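Local coordinates for peptidoglycan D,D-transpeptidase FtsI (Yersinia pestis, PDB 6SYN), which probably cross-links peptidoglycan peptide stems during septal cell-wall synthesis, as a periplasmic class B D,D-transpeptidase that binds penicillins, at residues Ala482-Tyr486 with Gly487-Ser491; Leu179-Glu183 with Arg184-Leu188; Arg191-Asn194 with Asn195-Phe199. All blocks are in the same frame, centred on the assembly; numbering follows the deposited sequence.

Interaction 1. Residues Ala482-Tyr486 with Gly487-Ser491; sequences AGKYY and GGAVS. With CB9 ((2R,4S)-2-[(1R)-1-{[(2S)-2-carboxy-2-phenylacetyl]amino}-2-oxoethyl]-5,5-dimethyl-1,3-thiazolidine-4-carboxylic acid), chain D.
Tyr486 sits at the N-cap of the short helix 487-490, where the chain leaves the irregular run 482-486 and turns. Its carbonyl oxygen receives two N-H groups from that turn: Ala489 N donates to Tyr486 O at 3.1 Å, from well above the carbonyl plane, and Val490 N reaches the same oxygen at 3.0 Å with a bent, weak bond (127°). Gly487 O takes Ser491 N in turn, and Gly487 N is held by Thr442 OG1.

Small apolar groups fill the inside of the bend. The methyl of Ala489 lies 4.1 Å from Tyr486 CB, and the aliphatic shaft of Lys484 runs past it, with Lys484 CD 4.1 Å from Ala489 CB. Val490 turns CG2 against the preceding backbone, 3.5 Å from Lys484 O, while its side chain also packs on Ala458 and Ile477 of the central sheet. At the outer end, a water that donates to Ala489 O at 2.8 Å is also reached weakly by Lys484 NZ.

The two tyrosines lead away from the helix to the ligand. CG of Tyr486 stands opposite the carbonyl carbon (chi1 -78°), carrying the ring out so that one face receives the thiazolidine methyl CAB of CB9, offset toward the rim. Tyr486 CE1 is 3.7 Å from phenyl carbon CAJ of CB9. Tyr485 meets that carbon with its ring edge, through CE2, and stacks on Tyr456. With Thr442 on strand 437-446 touching both rings and Val289 touching Tyr486, the turn forms part of an aromatic wall of the penicillin pocket, beside the KTG-type strand of the transpeptidase fold.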
loop_
_atom_site.group_PDB
_atom_site.type_symbol
_atom_site.label_atom_id
_atom_site.label_comp_id
_atom_site.label_asym_id
_atom_site.label_seq_id
_atom_site.Cartn_x
_atom_site.Cartn_y
_atom_site.Cartn_z
ATOM N N ALA A 482 -15.606 -13.249 -2.759
ATOM C CA ALA A 482 -15.663 -14.660 -2.303
ATOM C C ALA A 482 -16.728 -14.870 -1.214
ATOM O O ALA A 482 -16.799 -15.995 -0.688
ATOM C CB ALA A 482 -14.299 -15.116 -1.841
ATOM N N GLY A 483 -17.548 -13.860 -0.906
ATOM C CA GLY A 483 -18.687 -14.007 0.024
ATOM C C GLY A 483 -18.756 -12.878 1.034
ATOM O O GLY A 483 -19.627 -12.008 0.878
ATOM N N LYS A 484 -17.892 -12.901 2.048
ATOM C CA LYS A 484 -17.811 -11.821 3.064
ATOM C C LYS A 484 -17.128 -10.617 2.403
ATOM O O LYS A 484 -16.254 -10.849 1.540
ATOM C CB LYS A 484 -17.094 -12.326 4.319
ATOM C CG LYS A 484 -17.737 -13.548 4.963
ATOM C CD LYS A 484 -17.313 -13.786 6.397
ATOM C CE LYS A 484 -17.264 -15.256 6.767
ATOM N NZ LYS A 484 -17.189 -15.446 8.236
ATOM N N TYR A 485 -17.534 -9.390 2.752
ATOM C CA TYR A 485 -16.998 -8.147 2.133
ATOM C C TYR A 485 -16.749 -7.029 3.163
ATOM O O TYR A 485 -16.082 -6.062 2.783
ATOM C CB TYR A 485 -17.923 -7.691 1.002
ATOM C CG TYR A 485 -19.367 -7.541 1.402
ATOM C CD1 TYR A 485 -20.236 -8.618 1.335
ATOM C CD2 TYR A 485 -19.866 -6.331 1.858
ATOM C CE1 TYR A 485 -21.563 -8.496 1.707
ATOM C CE2 TYR A 485 -21.193 -6.191 2.228
ATOM C CZ TYR A 485 -22.045 -7.280 2.154
ATOM O OH TYR A 485 -23.354 -7.178 2.522
ATOM N N TYR A 486 -17.247 -7.132 4.401
ATOM C CA TYR A 486 -16.997 -6.138 5.483
ATOM C C TYR A 486 -15.504 -6.086 5.817
ATOM O O TYR A 486 -14.859 -7.160 5.827
ATOM C CB TYR A 486 -17.699 -6.509 6.792
ATOM C CG TYR A 486 -19.177 -6.221 6.876
ATOM C CD1 TYR A 486 -19.926 -5.899 5.756
ATOM C CD2 TYR A 486 -19.842 -6.328 8.088
ATOM C CE1 TYR A 486 -21.288 -5.662 5.842
ATOM C CE2 TYR A 486 -21.203 -6.101 8.191
ATOM C CZ TYR A 486 -21.929 -5.763 7.063
ATOM O OH TYR A 486 -23.271 -5.529 7.145
ATOM N N GLY A 487 -14.994 -4.892 6.137
ATOM C CA GLY A 487 -13.628 -4.694 6.659
ATOM C C GLY A 487 -13.377 -5.539 7.898
ATOM O O GLY A 487 -12.274 -6.115 8.009
ATOM N N GLY A 488 -14.377 -5.622 8.787
ATOM C CA GLY A 488 -14.324 -6.377 10.053
ATOM C C GLY A 488 -14.133 -7.867 9.825
ATOM O O GLY A 488 -13.565 -8.535 10.712
ATOM N N ALA A 489 -14.585 -8.363 8.671
ATOM C CA ALA A 489 -14.633 -9.797 8.312
ATOM C C ALA A 489 -13.446 -10.192 7.419
ATOM O O ALA A 489 -13.042 -11.367 7.476
ATOM C CB ALA A 489 -15.948 -10.075 7.625
ATOM N N VAL A 490 -12.915 -9.250 6.627
ATOM C CA VAL A 490 -11.956 -9.523 5.512
ATOM C C VAL A 490 -10.589 -8.889 5.801
ATOM O O VAL A 490 -9.576 -9.568 5.539
ATOM C CB VAL A 490 -12.525 -9.030 4.169
ATOM C CG1 VAL A 490 -11.466 -8.999 3.077
ATOM C CG2 VAL A 490 -13.720 -9.864 3.731
ATOM N N SER A 491 -10.551 -7.644 6.289
ATOM C CA SER A 491 -9.296 -6.869 6.512
ATOM C C SER A 491 -8.864 -6.907 7.990
ATOM O O SER A 491 -7.646 -7.036 8.234
ATOM C CB SER A 491 -9.437 -5.460 5.997
ATOM O OG SER A 491 -9.674 -5.467 4.595
HETATM C C CB9 D . -18.486 2.665 6.974
HETATM N N CB9 D . -20.500 1.656 5.868
HETATM O O CB9 D . -17.700 2.165 6.205
HETATM C CA CB9 D . -19.965 2.310 7.065
HETATM C CB CB9 D . -20.247 1.534 8.384
HETATM C CAA CB9 D . -20.576 -1.889 9.582
HETATM C CAB CB9 D . -20.668 -2.090 7.097
HETATM O OAD CB9 D . -17.615 -2.430 8.262
HETATM O OAE CB9 D . -23.663 2.067 2.391
HETATM O OAF CB9 D . -21.589 3.507 5.229
HETATM O OAG CB9 D . -17.158 -0.792 9.606
HETATM O OAH CB9 D . -21.640 2.722 2.474
HETATM C CAJ CB9 D . -22.422 -2.811 3.843
HETATM C CAK CB9 D . -23.326 -2.203 4.683
HETATM C CAL CB9 D . -21.515 -2.047 3.147
HETATM C CAM CB9 D . -23.321 -0.825 4.830
HETATM C CAN CB9 D . -21.502 -0.665 3.295
HETATM N NAP CB9 D . -19.096 0.763 8.877
HETATM S SAQ CB9 D . -21.544 0.273 8.181
HETATM C CAR CB9 D . -17.806 -1.317 8.721
HETATM C CAS CB9 D . -22.589 2.136 2.929
HETATM C CAT CB9 D . -21.451 2.285 5.168
HETATM C CAU CB9 D . -22.387 -0.039 4.166
HETATM C CAX CB9 D . -18.965 -0.494 8.132
HETATM C CAY CB9 D . -22.449 1.476 4.315
HETATM C CAZ CB9 D . -20.374 -1.161 8.262
HETATM O O HOH W 1 -14.857 -13.147 8.545
#

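Interaction 2. Residues Leu179-Glu183 with Arg184-Leu188. With ACT (acetate ion), chain C.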
loop_
_atom_site.group_PDB
_atom_site.type_symbol
_atom_site.label_atom_id
_atom_site.label_comp_id
_atom_site.label_asym_id
_atom_site.label_seq_id
_atom_site.Cartn_x
_atom_site.Cartn_y
_atom_site.Cartn_z
ATOM N N LEU A 179 17.053 2.453 2.562
ATOM C CA LEU A 179 15.589 2.700 2.662
ATOM C C LEU A 179 15.173 2.691 4.139
ATOM O O LEU A 179 15.936 2.172 4.984
ATOM C CB LEU A 179 14.807 1.646 1.872
ATOM C CG LEU A 179 15.006 1.631 0.355
ATOM C CD1 LEU A 179 14.050 0.641 -0.290
ATOM C CD2 LEU A 179 14.813 3.008 -0.266
ATOM N N SER A 180 13.996 3.250 4.419
ATOM C CA SER A 180 13.335 3.268 5.750
ATOM C C SER A 180 12.640 1.922 6.018
ATOM O O SER A 180 12.339 1.641 7.186
ATOM C CB SER A 180 12.353 4.401 5.818
ATOM O OG SER A 180 11.226 4.117 5.007
ATOM N N VAL A 181 12.396 1.130 4.969
ATOM C CA VAL A 181 11.627 -0.152 5.007
ATOM C C VAL A 181 12.446 -1.231 5.733
ATOM O O VAL A 181 13.687 -1.130 5.742
ATOM C CB VAL A 181 11.249 -0.569 3.572
ATOM C CG1 VAL A 181 10.753 -2.004 3.475
ATOM C CG2 VAL A 181 10.230 0.387 2.980
ATOM N N ASP A 182 11.773 -2.218 6.333
ATOM C CA ASP A 182 12.405 -3.401 6.984
ATOM C C ASP A 182 11.971 -4.642 6.192
ATOM O O ASP A 182 10.749 -4.800 5.993
ATOM C CB ASP A 182 12.055 -3.456 8.477
ATOM C CG ASP A 182 12.750 -4.561 9.260
ATOM O OD1 ASP A 182 13.048 -5.610 8.660
ATOM O OD2 ASP A 182 12.993 -4.366 10.472
ATOM N N GLU A 183 12.928 -5.457 5.728
ATOM C CA GLU A 183 12.674 -6.617 4.822
ATOM C C GLU A 183 11.822 -7.662 5.557
ATOM O O GLU A 183 10.892 -8.197 4.921
ATOM C CB GLU A 183 13.983 -7.211 4.284
ATOM C CG GLU A 183 13.912 -8.698 3.936
ATOM C CD GLU A 183 12.953 -9.061 2.813
ATOM O OE1 GLU A 183 12.601 -8.153 2.042
ATOM O OE2 GLU A 183 12.552 -10.244 2.710
ATOM N N ARG A 184 12.136 -7.946 6.827
ATOM C CA ARG A 184 11.380 -8.897 7.688
ATOM C C ARG A 184 9.909 -8.471 7.755
ATOM O O ARG A 184 9.034 -9.361 7.697
ATOM C CB ARG A 184 11.930 -8.934 9.118
ATOM C CG ARG A 184 13.318 -9.540 9.276
ATOM C CD ARG A 184 13.857 -9.335 10.684
ATOM N NE ARG A 184 13.833 -7.920 11.045
ATOM C CZ ARG A 184 13.839 -7.421 12.283
ATOM N NH1 ARG A 184 13.866 -8.213 13.343
ATOM N NH2 ARG A 184 13.802 -6.109 12.452
ATOM N N LEU A 185 9.655 -7.169 7.918
ATOM C CA LEU A 185 8.295 -6.605 8.129
ATOM C C LEU A 185 7.576 -6.494 6.778
ATOM O O LEU A 185 6.357 -6.730 6.748
ATOM C CB LEU A 185 8.390 -5.246 8.834
ATOM C CG LEU A 185 9.066 -5.223 10.209
ATOM C CD1 LEU A 185 8.831 -3.887 10.894
ATOM C CD2 LEU A 185 8.584 -6.351 11.112
ATOM N N GLN A 186 8.296 -6.169 5.699
ATOM C CA GLN A 186 7.739 -6.180 4.317
ATOM C C GLN A 186 7.320 -7.615 3.964
ATOM O O GLN A 186 6.221 -7.791 3.387
ATOM C CB GLN A 186 8.743 -5.617 3.309
ATOM C CG GLN A 186 8.183 -5.503 1.893
ATOM C CD GLN A 186 7.229 -4.347 1.715
ATOM O OE1 GLN A 186 6.984 -3.567 2.631
ATOM N NE2 GLN A 186 6.679 -4.224 0.517
ATOM N N ALA A 187 8.159 -8.596 4.308
ATOM C CA ALA A 187 7.918 -10.042 4.089
ATOM C C ALA A 187 6.641 -10.454 4.828
ATOM O O ALA A 187 5.782 -11.101 4.195
ATOM C CB ALA A 187 9.109 -10.848 4.539
ATOM N N LEU A 188 6.516 -10.070 6.104
ATOM C CA LEU A 188 5.325 -10.371 6.943
ATOM C C LEU A 188 4.098 -9.663 6.367
ATOM O O LEU A 188 3.061 -10.319 6.181
ATOM C CB LEU A 188 5.549 -9.916 8.385
ATOM C CG LEU A 188 4.286 -9.942 9.242
ATOM C CD1 LEU A 188 3.743 -11.361 9.344
ATOM C CD2 LEU A 188 4.538 -9.357 10.619
HETATM C C ACT C . 15.043 -6.115 16.130
HETATM O O ACT C . 13.812 -6.209 15.948
HETATM O OXT ACT C . 15.652 -5.026 16.192
HETATM C CH3 ACT C . 15.860 -7.412 16.283
#
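Asp182 and Arg184, two residues apart, meet where the loop after strand 177-178 enters helix 183-199. The firm side of the contact is backbone: Gln186 N gives a good bond to Asp182 O (2.8 Å, 159°), lying in the carbonyl plane, and Ala187 N bonds Glu183 O at the same length, 2.8 Å. Leu185 packs its CG 3.9 Å from Asp182 CB, while Val181 CG1 rests 4.1 Å from Gln186 CB on the buried flank. There the amide of Gln186 is spoken for, its NE2 donating to Met220 O and Val119 O, and Ile123 of helix 121-124 closes over Val181.

A polar grip runs from the buried Asp182 carboxylate outward to the exposed Arg184, where it is looser. Setting CG opposite the backbone N (chi1 -175°) brings the carboxylate to the first turn, where Asp182 OD1 takes Arg184 N at 3.1 Å in a weak capping bond. The same carboxylate meets the guanidinium nearly coplanar, 26° between planes: Arg184 NH2 bonds the syn lone pair of Asp182 OD2 at 2.8 Å, but NE reaches OD1 at a weak 3.4 Å. Beyond, an acetate, probably from the crystallisation liquor, puts its O at the guanidinium edge and accepts from Arg184 NH1. Arg25 lies close to both charges, so the carboxylate probably offsets two arginines, although its pairing with Arg25 is long and weak.

Asp182 is thus a classic aspartate N-cap, its weak capping bond to Arg184 N backed here by a salt bridge to the same residue.

Interaction 3. Residues Arg191-Asn194 with Asn195-Phe199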
loop_
_atom_site.group_PDB
_atom_site.type_symbol
_atom_site.label_atom_id
_atom_site.label_comp_id
_atom_site.label_asym_id
_atom_site.label_seq_id
_atom_site.Cartn_x
_atom_site.Cartn_y
_atom_site.Cartn_z
ATOM N N ARG A 191 3.091 -11.006 2.762
ATOM C CA ARG A 191 2.683 -12.436 2.804
ATOM C C ARG A 191 1.243 -12.546 3.318
ATOM O O ARG A 191 0.481 -13.374 2.780
ATOM C CB ARG A 191 3.662 -13.238 3.666
ATOM C CG ARG A 191 3.141 -14.585 4.146
ATOM C CD ARG A 191 4.266 -15.417 4.733
ATOM N NE ARG A 191 4.842 -14.913 5.986
ATOM C CZ ARG A 191 5.895 -14.088 6.103
ATOM N NH1 ARG A 191 6.328 -13.747 7.308
ATOM N NH2 ARG A 191 6.512 -13.600 5.040
ATOM N N GLU A 192 0.884 -11.754 4.326
ATOM C CA GLU A 192 -0.484 -11.753 4.909
ATOM C C GLU A 192 -1.456 -11.146 3.891
ATOM O O GLU A 192 -2.572 -11.681 3.751
ATOM C CB GLU A 192 -0.481 -11.012 6.248
ATOM C CG GLU A 192 0.345 -11.715 7.309
ATOM C CD GLU A 192 -0.124 -13.122 7.636
ATOM O OE1 GLU A 192 -1.330 -13.382 7.516
ATOM O OE2 GLU A 192 0.720 -13.951 8.005
ATOM N N LEU A 193 -1.028 -10.089 3.196
ATOM C CA LEU A 193 -1.856 -9.322 2.228
ATOM C C LEU A 193 -2.153 -10.197 1.006
ATOM O O LEU A 193 -3.338 -10.415 0.700
ATOM C CB LEU A 193 -1.087 -8.063 1.817
ATOM C CG LEU A 193 -1.780 -7.187 0.776
ATOM C CD1 LEU A 193 -2.986 -6.488 1.389
ATOM C CD2 LEU A 193 -0.808 -6.178 0.183
ATOM N N ASN A 194 -1.090 -10.664 0.347
ATOM C CA ASN A 194 -1.131 -11.489 -0.889
ATOM C C ASN A 194 -2.077 -12.671 -0.678
ATOM O O ASN A 194 -3.010 -12.826 -1.482
ATOM C CB ASN A 194 0.266 -11.966 -1.276
ATOM C CG ASN A 194 0.342 -12.396 -2.721
ATOM O OD1 ASN A 194 0.804 -13.493 -3.024
ATOM N ND2 ASN A 194 -0.115 -11.539 -3.615
ATOM N N ASN A 195 -1.837 -13.448 0.384
ATOM C CA ASN A 195 -2.679 -14.598 0.813
ATOM C C ASN A 195 -4.142 -14.149 0.894
ATOM O O ASN A 195 -4.962 -14.706 0.141
ATOM C CB ASN A 195 -2.196 -15.186 2.143
ATOM C CG ASN A 195 -0.922 -15.999 2.005
ATOM O OD1 ASN A 195 -0.458 -16.264 0.892
ATOM N ND2 ASN A 195 -0.352 -16.400 3.134
ATOM N N ALA A 196 -4.445 -13.163 1.748
ATOM C CA ALA A 196 -5.817 -12.658 2.000
ATOM C C ALA A 196 -6.463 -12.159 0.701
ATOM O O ALA A 196 -7.686 -12.356 0.539
ATOM C CB ALA A 196 -5.791 -11.573 3.040
ATOM N N VAL A 197 -5.693 -11.534 -0.192
ATOM C CA VAL A 197 -6.218 -11.011 -1.489
ATOM C C VAL A 197 -6.590 -12.198 -2.391
ATOM O O VAL A 197 -7.556 -12.064 -3.150
ATOM C CB VAL A 197 -5.239 -10.021 -2.156
ATOM C CG1 VAL A 197 -5.333 -10.022 -3.680
ATOM C CG2 VAL A 197 -5.450 -8.612 -1.620
ATOM N N ALA A 198 -5.873 -13.318 -2.295
ATOM C CA ALA A 198 -6.141 -14.552 -3.072
ATOM C C ALA A 198 -7.375 -15.273 -2.510
ATOM O O ALA A 198 -8.227 -15.703 -3.316
ATOM C CB ALA A 198 -4.923 -15.445 -3.066
ATOM N N PHE A 199 -7.466 -15.388 -1.179
ATOM C CA PHE A 199 -8.538 -16.109 -0.436
ATOM C C PHE A 199 -9.896 -15.452 -0.713
ATOM O O PHE A 199 -10.904 -16.176 -0.829
ATOM C CB PHE A 199 -8.213 -16.106 1.061
ATOM C CG PHE A 199 -8.987 -17.081 1.913
ATOM C CD1 PHE A 199 -8.815 -18.450 1.765
ATOM C CD2 PHE A 199 -9.846 -16.630 2.904
ATOM C CE1 PHE A 199 -9.506 -19.346 2.571
ATOM C CE2 PHE A 199 -10.542 -17.526 3.701
ATOM C CZ PHE A 199 -10.373 -18.882 3.534
HETATM O O HOH W 2 1.794 -14.596 -0.105
#
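Asn195 folds back on Arg191, one helical turn earlier. With CG opposite its own carbonyl carbon and beside its backbone N (chi1 -74°), its amide carbon comes to 3.1 Å from Arg191 O. ND2 is also near that oxygen, but the angle is too poor for a hydrogen bond; the oxygen is instead the acceptor for Asn195 N, weakly, at 3.3 Å. The two side chains run alongside each other in the same direction, Arg191 CG 4.1 Å from Asn195 ND2, with the guanidinium and amide planes steeply inclined at 71°.

The next three main-chain bonds are shorter. Ala196 N bonds Glu192 O at 3.1 Å, Val197 N lies nearly in line with the C=O of Leu193 (2.8 Å from its O), although its N-H is somewhat bent, and Ala198 N closes on Asn194 O at 3.0 Å. On the inner flank the contact is apolar and light, Leu193 CD1 lying 4.4 Å from Val197 CG2.

Further out, a water lies between the two asparagines. It is placed to donate to Asn195 OD1 at 3.0 Å and to Asn194 OD1 across a longer gap, yet more acceptors surround it than it has protons, so the two bonds need not both exist at once. Asn194 ND2 and Ser223 OG share a weak hydrogen bond. Leu193 and Val197 seat the helix on Ala221 and Ser223 of strand 217-223, while Glu192 and Ala196 meet helix 492-505 through Ala497, Ile498 and Val494.

The chemistry is thus unevenly shared: the side-chain amides add only water-mediated and weak bonds, which implies that main-chain hydrogen bonds and apolar side chains carry the contact.

Overall arrangement
Interactions 2 and 3 lie on one helix, 183-199: interaction 2 marks its start, interaction 3 its last turns, with centres about 17 Å apart. Charge dominates at the N-terminal end, whereas amides and water dress the far end. Interaction 1 belongs to another element, the turn after strand 471-478, yet it touches interaction 3, where Ala482 CB packs 3.7 Å from Phe199 O. All three are partly buried, and polar groups are buried too: Asp182 and Gln186 in interaction 2, Ser491 in interaction 1. Only interaction 1 contributes residues to the penicillin pocket; the centres of interactions 1 and 2 are about 26 Å apart. Interactions 2 and 3 both border helix 492-505.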